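Local structure of discoidin-2 (Dictyostelium discoideum, 2VM9) at residues V74-Q79 with T89-R94; V103-G108 with I123-P128; R174-G179 with R183-H188. The protein binds galactose and N-acetylgalactosamine as a homotrimeric, calcium-containing lectin, and may take part in spore formation and in building the spore coat. All blocks are in the same frame, centred on the assembly; numbering follows the deposited sequence.

Contact 1 of 3, residues V74-Q79 with T89-R94; sequences VAISTQ and TSYKLR
Strands 74-79 and 89-94 face each other across the interior of the discoidin domain, their axes 9.8 Å apart at closest and their directions 144° from one another, so Ile76, Thr78, Tyr91 and Leu93 fill the gap with side chains. Tyr91 does most of the reaching. Its CG sits between the backbone N and the carbonyl carbon (chi1 61°), and the ring stands up toward the opposite strand, where its OH end meets both Ile76 and Thr78. The phenol oxygen Tyr91 OH comes within 3.4 Å of the methyl Ile76 CG2, while Thr78 CG2 lies obliquely against the ring, 3.7 Å from Tyr91 CE2. Ile76 uses its other branch on Leu93: with CG1 anti to the backbone N (chi1 -178°) the chain extends across the gap, and its CD1 slides past Leu93 CD2 at 3.8 Å. A water ties the polar ends together. It lies in the plane of the phenol, 2.7 Å from Tyr91 OH, and donates to Thr78 OG1 at 2.8 Å; Thr78 OG1 is also hydrogen-bonded to Asn114. Ile136 touches both Thr78 and Tyr91, and Phe125 packs on Ile76 and Leu93. Strand 74-79 belongs to one antiparallel sheet and 89-94 to the other, and this face-to-face packing of two sheets is the core of the F5/8 type C beta-sandwich.

Contact 2 of 3, residues V103-G108 with I123-P128; sequences VEYNNG and INFNPP
Tyr105 OH lies 2.8 Å from a water in the plane of its ring, and the same water accepts a bond from the backbone Asn126 N at 3.1 Å. The phenol is thereby linked to the main chain at the corner the chain turns at Asn126 and Pro127, which are joined by a cis peptide bond. Alongside this bridge the rings of Tyr105 and Phe125 form a T-shaped stack, centroids 5.2 Å apart and planes at 69°. Phe125 presents its edge: CE1 stands 3.9 Å above the Tyr105 ring, displaced toward the rim, and Phe125 CD1 is 3.6 Å from Tyr105 OH, which lies near the plane of the phenylalanine ring. With Tyr105 CG anti to the backbone N (chi1 168°), the ring extends from its own sheet toward the other. The pair thus spans the two sheets of the beta-sandwich near its margin, since strand 102-112 is the outermost of its sheet within the chain. Leu93 and Ile111 pack against Tyr105. Asn106 CB lies 3.7 Å above the opposite face of the Tyr105 ring, toward its rim. Behind the tyrosine the chain reverses tightly, with Gly108 N bonded to Tyr105 O at 3.0 Å.

Contact 3 of 3, residues R174-G179 with R183-H188; sequences RSLNSG and RTIVRH
Segment 174-179 opens with a type I beta turn from Arg174 to Asn177 and runs beside strand 183-188, with CA atoms 6.8 Å apart at Leu176 and Arg183. A bend at chi3 (-69°) brings the guanidinium of Arg183 against the loop, with Gly179 O over the centre of one face, 3.4 Å from Arg183 CZ, while Arg183 NH1 donates to Ser178 O at 3.0 Å. That bond is bent (136° at the hydrogen), and the nitrogen sits above the carbonyl plane. Backbone oxygens of Gly181, Gly239 and Asn241 also bind this guanidinium, fixing it firmly. In the middle, Ile185 CG2 presses on Ser175 CB at 3.5 Å, a tight fit, and also meets Leu176 CD2 at 3.9 Å. A water donates to Ser175 OG and accepts a weak bond from Arg187 NH2; Asp173 forms a salt bridge with Arg187 and a hydrogen bond with Ser175 OG, and Ile171 O takes Arg187 NE. Arg187 NH1 donates a hydrogen bond to Val186 O, 3.1 Å away, close to the guanidinium plane. The loop packs at the margin of the lectin-like domain: strand 183-190, outermost within the chain in its sheet, pairs with 230-237, and Leu176 reaches Val243 of strand 243-254.

In the fold
Contacts 1 and 2 belong to one beta-sandwich, their centres 10 Å apart. Strands 70-79 and 121-131 are neighbours in one sheet, 87-96 and 102-112 in the other, so each contact bridges the same two sheets. They also touch directly: Val74 O lies 2.8 Å from Phe125 N and Leu93 O 2.8 Å from Tyr105 N, both probable hydrogen bonds. Contact 3 stands apart in the lectin-like domain, its centre 65 Å from that of contact 1 and 60 Å from that of contact 2. It alone approaches the sugar site: the side chain of Arg183 is about 6 Å from that of Trp238 and about 7 Å from that of Arg218, both carbohydrate-binding residues.

Contact 1 of 3, residues V74-Q79 with T89-R94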
# COMPACT_ATOMS: atom_id res chain seq x y z
N VAL A 74 8.67 8.24 14.44
CA VAL A 74 9.00 9.43 15.22
C VAL A 74 9.49 9.12 16.64
O VAL A 74 10.16 9.95 17.27
CB VAL A 74 7.81 10.45 15.29
CG1 VAL A 74 7.44 10.91 13.89
CG2 VAL A 74 6.57 9.86 16.02
N ALA A 75 9.15 7.94 17.16
CA ALA A 75 9.66 7.57 18.48
C ALA A 75 9.56 6.08 18.69
O ALA A 75 8.82 5.37 17.97
CB ALA A 75 8.88 8.30 19.60
N ILE A 76 10.34 5.61 19.67
CA ILE A 76 10.19 4.25 20.19
C ILE A 76 10.10 4.37 21.71
O ILE A 76 10.77 5.21 22.32
CB ILE A 76 11.40 3.37 19.79
CG1 ILE A 76 11.23 1.93 20.30
CG2 ILE A 76 12.75 3.98 20.30
CD1 ILE A 76 12.31 1.01 19.79
N SER A 77 9.28 3.51 22.32
CA SER A 77 9.21 3.43 23.77
C SER A 77 9.50 1.99 24.16
O SER A 77 8.98 1.08 23.53
CB SER A 77 7.83 3.79 24.27
OG SER A 77 7.64 5.19 24.11
N THR A 78 10.31 1.80 25.19
CA THR A 78 10.55 0.46 25.75
C THR A 78 10.25 0.44 27.24
O THR A 78 10.29 1.46 27.93
CB THR A 78 11.99 -0.07 25.49
OG1 THR A 78 12.94 0.68 26.25
CG2 THR A 78 12.35 0.02 23.97
N GLN A 79 10.01 -0.77 27.73
CA GLN A 79 9.62 -1.01 29.08
C GLN A 79 10.18 -2.39 29.42
O GLN A 79 10.43 -3.23 28.54
CB GLN A 79 8.10 -0.98 29.09
CG GLN A 79 7.40 -0.99 30.37
CD GLN A 79 5.90 -0.87 30.12
OE1 GLN A 79 5.38 -1.43 29.14
NE2 GLN A 79 5.19 -0.15 30.99
N THR A 89 18.49 -3.08 29.41
CA THR A 89 19.09 -1.86 29.93
C THR A 89 19.71 -0.99 28.83
O THR A 89 19.95 0.21 29.04
CB THR A 89 20.16 -2.19 30.99
OG1 THR A 89 21.07 -3.15 30.43
CG2 THR A 89 19.53 -2.74 32.27
N SER A 90 20.02 -1.57 27.67
CA SER A 90 20.49 -0.78 26.53
C SER A 90 20.24 -1.56 25.26
O SER A 90 20.20 -2.80 25.29
CB SER A 90 21.98 -0.41 26.64
OG SER A 90 22.87 -1.50 26.36
N TYR A 91 20.10 -0.84 24.15
CA TYR A 91 19.92 -1.52 22.87
C TYR A 91 20.40 -0.65 21.71
O TYR A 91 20.64 0.57 21.86
CB TYR A 91 18.43 -1.89 22.68
CG TYR A 91 17.48 -0.70 22.66
CD1 TYR A 91 17.22 0.00 21.47
CD2 TYR A 91 16.81 -0.29 23.82
CE1 TYR A 91 16.35 1.10 21.45
CE2 TYR A 91 15.92 0.80 23.80
CZ TYR A 91 15.70 1.48 22.62
OH TYR A 91 14.82 2.53 22.58
N LYS A 92 20.56 -1.30 20.56
CA LYS A 92 20.80 -0.64 19.28
C LYS A 92 19.56 -0.82 18.40
O LYS A 92 18.69 -1.67 18.66
CB LYS A 92 22.00 -1.28 18.57
CG LYS A 92 23.36 -1.01 19.26
CD LYS A 92 24.48 -1.77 18.55
CE LYS A 92 25.79 -1.57 19.31
NZ LYS A 92 26.97 -2.05 18.53
N LEU A 93 19.48 0.01 17.36
CA LEU A 93 18.38 -0.08 16.40
C LEU A 93 18.96 -0.20 15.02
O LEU A 93 19.99 0.42 14.71
CB LEU A 93 17.48 1.17 16.46
CG LEU A 93 16.59 1.37 17.68
CD1 LEU A 93 16.01 2.81 17.61
CD2 LEU A 93 15.47 0.28 17.77
N ARG A 94 18.30 -1.01 14.20
CA ARG A 94 18.63 -1.16 12.79
C ARG A 94 17.36 -0.93 12.01
O ARG A 94 16.25 -1.15 12.51
CB ARG A 94 19.13 -2.58 12.50
CG ARG A 94 20.15 -3.12 13.49
CD ARG A 94 20.77 -4.39 12.95
NE ARG A 94 21.64 -4.11 11.81
CZ ARG A 94 21.58 -4.71 10.62
NH1 ARG A 94 20.68 -5.67 10.37
NH2 ARG A 94 22.44 -4.35 9.69
O HOH W 1 13.71 3.05 25.04

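Contact 2 of 3, residues V103-G108 with I123-P128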
# COMPACT_ATOMS: atom_id res chain seq x y z
N VAL A 103 20.59 -0.52 7.74
CA VAL A 103 21.53 0.41 8.33
C VAL A 103 21.33 0.46 9.82
O VAL A 103 20.25 0.17 10.32
CB VAL A 103 21.45 1.81 7.71
CG1 VAL A 103 21.73 1.76 6.21
CG2 VAL A 103 20.12 2.45 7.98
N GLU A 104 22.39 0.84 10.52
CA GLU A 104 22.36 1.03 11.96
C GLU A 104 21.89 2.45 12.26
O GLU A 104 22.35 3.41 11.62
CB GLU A 104 23.75 0.79 12.55
CG GLU A 104 24.13 -0.70 12.66
CD GLU A 104 25.17 -0.96 13.74
OE1 GLU A 104 26.24 -0.32 13.72
OE2 GLU A 104 24.92 -1.81 14.62
N TYR A 105 20.97 2.60 13.21
CA TYR A 105 20.52 3.92 13.59
C TYR A 105 21.67 4.71 14.25
O TYR A 105 22.33 4.22 15.15
CB TYR A 105 19.36 3.80 14.56
CG TYR A 105 19.00 5.09 15.24
CD1 TYR A 105 18.37 6.12 14.53
CD2 TYR A 105 19.30 5.29 16.60
CE1 TYR A 105 18.03 7.32 15.16
CE2 TYR A 105 18.95 6.48 17.24
CZ TYR A 105 18.33 7.49 16.51
OH TYR A 105 17.99 8.66 17.15
N ASN A 106 21.88 5.94 13.79
CA ASN A 106 22.88 6.83 14.40
C ASN A 106 24.24 6.18 14.59
O ASN A 106 24.81 6.21 15.70
CB ASN A 106 22.36 7.37 15.73
CG ASN A 106 23.12 8.59 16.19
OD1 ASN A 106 23.71 9.31 15.36
ND2 ASN A 106 23.12 8.82 17.50
N ASN A 107 24.73 5.53 13.53
CA ASN A 107 26.05 4.90 13.55
C ASN A 107 26.26 3.82 14.61
O ASN A 107 27.38 3.61 15.09
CB ASN A 107 27.13 5.99 13.67
CG ASN A 107 27.26 6.80 12.41
OD1 ASN A 107 27.14 8.03 12.43
ND2 ASN A 107 27.48 6.12 11.28
N GLY A 108 25.17 3.14 14.97
CA GLY A 108 25.25 2.04 15.93
C GLY A 108 25.21 2.53 17.36
O GLY A 108 25.65 1.81 18.26
N ILE A 123 12.57 7.32 23.17
CA ILE A 123 13.55 7.96 22.33
C ILE A 123 12.81 8.55 21.15
O ILE A 123 12.02 7.86 20.50
CB ILE A 123 14.57 6.94 21.83
CG1 ILE A 123 15.14 6.15 23.02
CG2 ILE A 123 15.64 7.58 20.93
CD1 ILE A 123 15.74 7.00 24.09
N ASN A 124 13.09 9.82 20.87
CA ASN A 124 12.47 10.51 19.77
C ASN A 124 13.43 10.62 18.62
O ASN A 124 14.62 10.89 18.83
CB ASN A 124 12.07 11.92 20.22
CG ASN A 124 11.06 11.88 21.29
OD1 ASN A 124 9.86 11.74 21.03
ND2 ASN A 124 11.53 11.97 22.53
N PHE A 125 12.94 10.40 17.41
CA PHE A 125 13.79 10.45 16.22
C PHE A 125 13.56 11.77 15.50
O PHE A 125 12.46 12.03 15.00
CB PHE A 125 13.50 9.28 15.27
CG PHE A 125 13.52 7.94 15.95
CD1 PHE A 125 14.65 7.51 16.64
CD2 PHE A 125 12.39 7.11 15.88
CE1 PHE A 125 14.66 6.26 17.27
CE2 PHE A 125 12.39 5.85 16.50
CZ PHE A 125 13.52 5.43 17.20
N ASN A 126 14.63 12.56 15.44
CA ASN A 126 14.64 13.85 14.78
C ASN A 126 15.84 13.85 13.83
O ASN A 126 16.97 13.93 14.30
CB ASN A 126 14.85 14.96 15.82
CG ASN A 126 13.68 15.12 16.78
OD1 ASN A 126 12.59 15.54 16.39
ND2 ASN A 126 13.93 14.82 18.08
N PRO A 127 15.62 13.71 12.51
CA PRO A 127 14.36 13.53 11.82
C PRO A 127 13.84 12.10 11.99
O PRO A 127 14.57 11.23 12.46
CB PRO A 127 14.74 13.73 10.34
CG PRO A 127 16.14 13.35 10.25
CD PRO A 127 16.76 13.73 11.57
N PRO A 128 12.58 11.88 11.59
CA PRO A 128 11.99 10.54 11.66
C PRO A 128 12.83 9.53 10.89
O PRO A 128 13.50 9.86 9.91
CB PRO A 128 10.64 10.72 10.95
CG PRO A 128 10.27 12.15 11.22
CD PRO A 128 11.60 12.87 11.09
O HOH W 2 17.27 11.07 16.03

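Contact 3 of 3, residues R174-G179 with R183-H188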
# COMPACT_ATOMS: atom_id res chain seq x y z
N ARG A 174 -18.01 18.34 -35.65
CA ARG A 174 -17.90 19.77 -35.94
C ARG A 174 -18.85 20.63 -35.09
O ARG A 174 -19.21 21.76 -35.49
CB ARG A 174 -18.14 20.03 -37.42
CG ARG A 174 -17.35 19.13 -38.34
CD ARG A 174 -15.85 19.39 -38.26
NE ARG A 174 -15.17 18.78 -37.10
CZ ARG A 174 -14.74 17.52 -37.02
NH1 ARG A 174 -14.96 16.66 -38.04
NH2 ARG A 174 -14.09 17.11 -35.93
N SER A 175 -19.21 20.10 -33.93
CA SER A 175 -20.14 20.75 -33.02
C SER A 175 -19.77 22.19 -32.67
O SER A 175 -20.67 23.02 -32.46
CB SER A 175 -20.25 19.95 -31.71
OG SER A 175 -21.01 18.81 -31.94
N LEU A 176 -18.47 22.47 -32.54
CA LEU A 176 -17.99 23.80 -32.20
C LEU A 176 -17.35 24.53 -33.37
O LEU A 176 -16.72 25.59 -33.18
CB LEU A 176 -17.01 23.73 -31.02
CG LEU A 176 -17.60 23.27 -29.67
CD1 LEU A 176 -16.49 23.43 -28.62
CD2 LEU A 176 -18.87 24.07 -29.25
N ASN A 177 -17.52 23.99 -34.56
CA ASN A 177 -16.85 24.50 -35.74
C ASN A 177 -17.57 25.63 -36.48
O ASN A 177 -17.21 25.97 -37.61
CB ASN A 177 -16.53 23.37 -36.73
CG ASN A 177 -15.39 23.74 -37.65
OD1 ASN A 177 -14.35 24.25 -37.18
ND2 ASN A 177 -15.56 23.50 -38.96
N SER A 178 -18.58 26.21 -35.83
CA SER A 178 -19.32 27.33 -36.43
C SER A 178 -20.03 28.08 -35.32
O SER A 178 -20.19 27.56 -34.23
CB SER A 178 -20.36 26.83 -37.45
OG SER A 178 -21.34 26.00 -36.84
N GLY A 179 -20.50 29.28 -35.63
CA GLY A 179 -21.31 30.02 -34.66
C GLY A 179 -20.62 31.17 -33.98
O GLY A 179 -19.44 31.46 -34.22
N ARG A 183 -20.21 28.95 -26.79
CA ARG A 183 -20.70 27.73 -27.41
C ARG A 183 -20.03 26.55 -26.73
O ARG A 183 -18.82 26.55 -26.52
CB ARG A 183 -20.39 27.75 -28.92
CG ARG A 183 -21.36 28.66 -29.69
CD ARG A 183 -20.84 29.02 -31.06
NE ARG A 183 -19.68 29.90 -30.91
CZ ARG A 183 -18.46 29.70 -31.44
NH1 ARG A 183 -18.22 28.66 -32.25
NH2 ARG A 183 -17.49 30.57 -31.19
N THR A 184 -20.82 25.56 -26.33
CA THR A 184 -20.25 24.46 -25.54
C THR A 184 -20.85 23.14 -26.00
O THR A 184 -21.97 23.10 -26.52
CB THR A 184 -20.42 24.63 -23.98
OG1 THR A 184 -21.81 24.55 -23.61
CG2 THR A 184 -19.90 25.95 -23.50
N ILE A 185 -20.08 22.08 -25.85
CA ILE A 185 -20.63 20.74 -26.06
C ILE A 185 -20.08 19.84 -24.96
O ILE A 185 -18.98 20.07 -24.45
CB ILE A 185 -20.32 20.17 -27.44
CG1 ILE A 185 -18.82 20.09 -27.75
CG2 ILE A 185 -21.04 20.96 -28.50
CD1 ILE A 185 -18.20 18.74 -27.21
N VAL A 186 -20.87 18.85 -24.59
CA VAL A 186 -20.49 17.99 -23.50
C VAL A 186 -20.24 16.62 -24.11
O VAL A 186 -21.06 16.14 -24.90
CB VAL A 186 -21.64 17.88 -22.45
CG1 VAL A 186 -21.45 16.66 -21.56
CG2 VAL A 186 -21.71 19.13 -21.64
N ARG A 187 -19.12 16.01 -23.73
CA ARG A 187 -18.89 14.61 -24.03
C ARG A 187 -18.91 13.86 -22.71
O ARG A 187 -18.12 14.17 -21.82
CB ARG A 187 -17.55 14.39 -24.73
CG ARG A 187 -17.51 14.94 -26.14
CD ARG A 187 -18.48 14.18 -27.04
NE ARG A 187 -18.60 14.76 -28.37
CZ ARG A 187 -19.55 15.60 -28.76
NH1 ARG A 187 -20.50 16.00 -27.91
NH2 ARG A 187 -19.57 16.05 -30.01
N HIS A 188 -19.80 12.87 -22.60
CA HIS A 188 -19.82 12.11 -21.36
C HIS A 188 -18.84 10.98 -21.42
O HIS A 188 -18.76 10.24 -22.40
CB HIS A 188 -21.21 11.61 -20.96
CG HIS A 188 -21.20 10.92 -19.63
ND1 HIS A 188 -21.18 11.62 -18.44
CD2 HIS A 188 -21.13 9.61 -19.31
CE1 HIS A 188 -21.14 10.76 -17.44
NE2 HIS A 188 -21.11 9.54 -17.94
O HOH W 3 -22.40 16.12 -31.28